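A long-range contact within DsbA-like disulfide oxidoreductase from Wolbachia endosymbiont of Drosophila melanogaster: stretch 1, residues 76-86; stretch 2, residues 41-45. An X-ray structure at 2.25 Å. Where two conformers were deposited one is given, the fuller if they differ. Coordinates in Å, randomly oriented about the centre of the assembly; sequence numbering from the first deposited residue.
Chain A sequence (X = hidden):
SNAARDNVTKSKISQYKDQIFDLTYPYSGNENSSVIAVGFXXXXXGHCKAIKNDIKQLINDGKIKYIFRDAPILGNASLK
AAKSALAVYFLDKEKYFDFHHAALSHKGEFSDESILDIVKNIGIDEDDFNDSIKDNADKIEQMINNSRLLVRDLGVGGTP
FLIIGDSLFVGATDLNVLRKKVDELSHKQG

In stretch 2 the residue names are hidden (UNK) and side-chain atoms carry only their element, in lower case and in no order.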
ATOM      1  N   ASN A  76       7.365  15.540   3.111  1.00 51.84           N
ATOM      2  CA  ASN A  76       6.459  16.257   2.233  1.00 53.27           C
ATOM      3  C   ASN A  76       6.314  15.571   0.861  1.00 52.29           C
ATOM      4  O   ASN A  76       5.199  15.405   0.350  1.00 52.17           O
ATOM      5  CB  ASN A  76       6.954  17.705   2.093  1.00 57.81           C
ATOM      6  CG  ASN A  76       6.059  18.539   1.221  1.00 60.42           C
ATOM      7  OD1 ASN A  76       6.517  19.170   0.263  1.00 63.61           O
ATOM      8  ND2 ASN A  76       4.771  18.541   1.531  1.00 59.60           N
ATOM      9  N   ALA A  77       7.447  15.155   0.294  1.00 49.83           N
ATOM     10  CA  ALA A  77       7.486  14.447  -0.986  1.00 48.79           C
ATOM     11  C   ALA A  77       6.677  13.129  -0.952  1.00 47.70           C
ATOM     12  O   ALA A  77       6.016  12.776  -1.923  1.00 47.68           O
ATOM     13  CB  ALA A  77       8.947  14.175  -1.376  1.00 49.26           C
ATOM     14  N   SER A  78       6.719  12.420   0.174  1.00 45.53           N
ATOM     15  CA  SER A  78       5.993  11.155   0.312  1.00 44.84           C
ATOM     16  C   SER A  78       4.495  11.396   0.412  1.00 45.61           C
ATOM     17  O   SER A  78       3.700  10.638  -0.117  1.00 45.34           O
ATOM     18  CB  SER A  78       6.464  10.388   1.543  1.00 43.76           C
ATOM     19  OG  SER A  78       7.757   9.853   1.368  1.00 43.42           O
ATOM     20  N   LEU A  79       4.123  12.463   1.103  1.00 45.44           N
ATOM     21  CA  LEU A  79       2.723  12.804   1.291  1.00 46.34           C
ATOM     22  C   LEU A  79       2.112  13.187  -0.028  1.00 47.28           C
ATOM     23  O   LEU A  79       0.985  12.812  -0.324  1.00 47.49           O
ATOM     24  CB  LEU A  79       2.573  13.953   2.289  1.00 47.30           C
ATOM     25  CG  LEU A  79       1.151  14.408   2.622  1.00 48.60           C
ATOM     26  CD1 LEU A  79       0.313  13.266   3.155  1.00 47.62           C
ATOM     27  CD2 LEU A  79       1.181  15.521   3.651  1.00 49.16           C
ATOM     28  N   LYS A  80       2.870  13.946  -0.820  1.00 48.69           N
ATOM     29  CA  LYS A  80       2.457  14.325  -2.168  1.00 49.90           C
ATOM     30  C   LYS A  80       2.235  13.113  -3.057  1.00 49.05           C
ATOM     31  O   LYS A  80       1.211  13.004  -3.725  1.00 49.98           O
ATOM     32  CB  LYS A  80       3.498  15.223  -2.816  1.00 51.05           C
ATOM     33  CG  LYS A  80       3.533  16.628  -2.292  1.00 52.59           C
ATOM     34  CD  LYS A  80       4.604  17.383  -3.036  1.00 54.60           C
ATOM     35  CE  LYS A  80       4.666  18.847  -2.660  1.00 58.62           C
ATOM     36  NZ  LYS A  80       5.848  19.456  -3.300  1.00 61.67           N
ATOM     37  N   ALA A  81       3.206  12.210  -3.072  1.00 42.08           N
ATOM     38  CA  ALA A  81       3.112  11.044  -3.927  1.00 41.24           C
ATOM     39  C   ALA A  81       1.973  10.152  -3.434  1.00 40.72           C
ATOM     40  O   ALA A  81       1.226   9.589  -4.231  1.00 40.69           O
ATOM     41  CB  ALA A  81       4.432  10.295  -3.968  1.00 40.43           C
ATOM     42  N   ALA A  82       1.788  10.086  -2.122  1.00 43.70           N
ATOM     43  CA  ALA A  82       0.692   9.301  -1.577  1.00 43.41           C
ATOM     44  C   ALA A  82      -0.643   9.903  -1.997  1.00 44.91           C
ATOM     45  O   ALA A  82      -1.520   9.184  -2.468  1.00 44.98           O
ATOM     46  CB  ALA A  82       0.779   9.208  -0.056  1.00 42.81           C
ATOM     47  N   LYS A  83      -0.791  11.212  -1.827  1.00 46.18           N
ATOM     48  CA  LYS A  83      -2.032  11.895  -2.170  1.00 47.53           C
ATOM     49  C   LYS A  83      -2.366  11.744  -3.659  1.00 47.92           C
ATOM     50  O   LYS A  83      -3.528  11.592  -4.050  1.00 48.32           O
ATOM     51  CB  LYS A  83      -1.944  13.393  -1.836  1.00 49.03           C
ATOM     52  CG  LYS A  83      -1.825  13.749  -0.347  1.00 50.16           C
ATOM     53  CD  LYS A  83      -3.167  14.149   0.251  1.00 51.95           C
ATOM     54  CE  LYS A  83      -3.047  14.589   1.707  1.00 51.92           C
ATOM     55  NZ  LYS A  83      -3.852  15.810   2.000  1.00 52.98           N
ATOM     56  N   SER A  84      -1.329  11.813  -4.483  1.00 45.65           N
ATOM     57  CA  SER A  84      -1.481  11.742  -5.926  1.00 46.05           C
ATOM     58  C   SER A  84      -1.948  10.335  -6.316  1.00 44.82           C
ATOM     59  O   SER A  84      -2.846  10.168  -7.151  1.00 45.18           O
ATOM     60  CB  SER A  84      -0.152  12.112  -6.607  1.00 46.02           C
ATOM     61  OG  SER A  84       0.307  13.408  -6.210  1.00 46.73           O
ATOM     62  N   ALA A  85      -1.366   9.328  -5.674  1.00 45.31           N
ATOM     63  CA  ALA A  85      -1.743   7.941  -5.903  1.00 44.26           C
ATOM     64  C   ALA A  85      -3.237   7.741  -5.709  1.00 44.26           C
ATOM     65  O   ALA A  85      -3.914   7.168  -6.562  1.00 44.12           O
ATOM     66  CB  ALA A  85      -0.972   7.023  -4.983  1.00 42.96           C
ATOM     67  N   LEU A  86      -3.769   8.215  -4.595  1.00 42.66           N
ATOM     68  CA  LEU A  86      -5.191   8.039  -4.365  1.00 43.10           C
ATOM     69  C   LEU A  86      -6.010   8.930  -5.308  1.00 44.86           C
ATOM     70  O   LEU A  86      -7.145   8.601  -5.621  1.00 45.13           O
ATOM     71  CB  LEU A  86      -5.542   8.318  -2.909  1.00 43.80           C
ATOM     72  CG  LEU A  86      -5.050   7.244  -1.943  1.00 42.19           C
ATOM     73  CD1 LEU A  86      -5.301   7.637  -0.486  1.00 42.01           C
ATOM     74  CD2 LEU A  86      -5.747   5.937  -2.253  1.00 41.30           C
ATOM     75  N   UNK A  41       3.216   1.091   2.878  1.00 33.02           N
ATOM     76  CA  UNK A  41       4.368   1.609   2.121  1.00 33.54           C
ATOM     77  C   UNK A  41       4.455   3.143   2.123  1.00 33.96           C
ATOM     78  O   UNK A  41       3.451   3.842   2.144  1.00 34.56           O
ATOM     79  c   UNK A  41       5.251  -0.318  -1.180  1.00 35.45           C
ATOM     80  c   UNK A  41       4.444  -1.531   0.922  1.00 33.87           C
ATOM     81  c   UNK A  41       4.311   1.112   0.660  1.00 34.90           C
ATOM     82  c   UNK A  41       5.065  -0.194   0.333  1.00 34.56           C
ATOM     83  N   UNK A  42       5.688   3.633   2.121  1.00 32.67           N
ATOM     84  CA  UNK A  42       6.019   5.028   1.851  1.00 33.51           C
ATOM     85  C   UNK A  42       6.780   5.000   0.534  1.00 34.91           C
ATOM     86  O   UNK A  42       7.745   4.245   0.390  1.00 35.42           O
ATOM     87  o   UNK A  42       6.813   7.888   3.674  1.00 34.23           O
ATOM     88  c   UNK A  42       7.159   7.101   2.759  1.00 34.49           C
ATOM     89  c   UNK A  42       6.866   5.635   2.968  1.00 33.40           C
ATOM     90  o   UNK A  42       7.736   7.480   1.700  1.00 35.94           O
ATOM     91  N   UNK A  43       6.345   5.799  -0.435  1.00 35.37           N
ATOM     92  CA  UNK A  43       6.951   5.742  -1.760  1.00 37.19           C
ATOM     93  C   UNK A  43       8.436   6.166  -1.802  1.00 38.41           C
ATOM     94  O   UNK A  43       9.179   5.713  -2.683  1.00 39.96           O
ATOM     95  c   UNK A  43       3.628   4.092  -4.036  1.00 37.27           C
ATOM     96  c   UNK A  43       2.447   4.772  -3.832  1.00 36.51           C
ATOM     97  c   UNK A  43       4.836   5.952  -3.114  1.00 37.47           C
ATOM     98  c   UNK A  43       3.634   6.607  -2.924  1.00 36.81           C
ATOM     99  c   UNK A  43       6.133   6.595  -2.724  1.00 37.97           C
ATOM    100  c   UNK A  43       4.812   4.683  -3.687  1.00 37.90           C
ATOM    101  o   UNK A  43       1.250   4.185  -4.172  1.00 36.41           O
ATOM    102  c   UNK A  43       2.451   6.032  -3.287  1.00 36.66           C
ATOM    103  N   UNK A  44       8.879   7.007  -0.864  1.00 39.62           N
ATOM    104  CA  UNK A  44      10.266   7.487  -0.860  1.00 40.45           C
ATOM    105  C   UNK A  44      11.189   6.586  -0.034  1.00 40.27           C
ATOM    106  O   UNK A  44      12.387   6.840   0.067  1.00 41.40           O
ATOM    107  c   UNK A  44      10.344   8.920  -0.311  1.00 40.74           C
ATOM    108  o   UNK A  44       9.339   9.766  -0.860  1.00 41.45           O
ATOM    109  N   UNK A  45      10.635   5.538   0.562  1.00 37.30           N
ATOM    110  CA  UNK A  45      11.418   4.632   1.400  0.63 37.10           C
ATOM    111  C   UNK A  45      12.194   3.625   0.540  1.00 38.09           C
ATOM    112  O   UNK A  45      11.626   2.962  -0.330  1.00 38.60           O
ATOM    113  c   UNK A  45      10.478   3.936   2.409  0.63 35.41           C
ATOM    114  s   UNK A  45      10.769   2.220   2.769  0.63 35.59           S
TER
HETATM  115  O   HOH W   1       4.269   7.734   0.141  1.00 30.64           O

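Position 41 has four side-chain atoms, all carbon. The chain forks at its second carbon, which carries two further carbons. This is the pattern of leucine and not of isoleucine or valine, which branch at the first. The side chain does not reach stretch 1. The residue is Leu41.

Position 42 has two carbons, the second carrying two oxygens. Its CA-to-CB bond points sideways, but the end of the side chain comes nearer to the helix of stretch 1. One of the two terminal oxygens lies 2.4 Å from OG of Ser78. The other is hydrogen-bonded to a residue just outside the stretch. Two oxygens on one carbon make a carboxylate, and only one carbon stands between it and the backbone CA, so the residue is Asp42. The hydrogen bond runs from Ser78 OG to Asp42 OD1, and at 2.4 Å it is very short.

Position 43 has one carbon, then a ring of six carbons bearing one oxygen. Its CA-to-CB bond points toward stretch 1. A ring carbon lies 3.9 Å from CB of Ala81, and the ring oxygen lies 3.7 Å from CB of Ala85. A six-membered carbon ring with an oxygen on it is a phenol, so the residue is Tyr43. It has more area covered by the helix than any other residue in stretch 2. The ring carbon near CB of Ala81 is CD2, and the oxygen near CB of Ala85 is OH. One turn on from Ala81, CB of Ala85 also lies 3.9 Å from CE2 of Tyr43. The backbone N of Ala82 sits at the ring edge, 4.0 Å from Tyr43 CD2. The hydroxyl is hydrogen-bonded elsewhere in the structure.

Position 44 has one carbon and then one oxygen. Its CA-to-CB bond points toward the helix, and the oxygen lies 2.7 Å from OG of Ser78. Such a short side chain ending in a hydroxyl is serine, so this is Ser44. Ser44 OG donates a hydrogen bond to Ser78 OG at that distance. The backbone N of Ser44 also donates to Asp42 OD1, at 2.8 Å.

Position 45 has one carbon and one sulfur, and makes no contact with stretch 1. The residue is Cys45. It is the N-cap of the helix that follows, and its side chain caps a backbone N just past the stretch. Two conformers were deposited, and one is given.

The contact has a polar part and an apolar part. Ser78 is the polar hub. Its hydroxyl accepts from Ser44 and donates to Asp42, so the three side chains form a short chain of hydrogen bonds. Asp42 and Ser44 lie in a type I turn from Asp42 to Cys45, in which Cys45 N is hydrogen-bonded to Asp42 O at 3.2 Å, and both side chains meet the hydroxyl of Ser78. A water adds a further link, accepting from Tyr43 N at 2.9 Å and donating to Ser78 O at 3.0 Å. Farther along the helix, Ala81 and Ala85 are one turn apart, and their methyl groups both pack against the Tyr43 ring.

Stretch 2 (41-45) LDYSC
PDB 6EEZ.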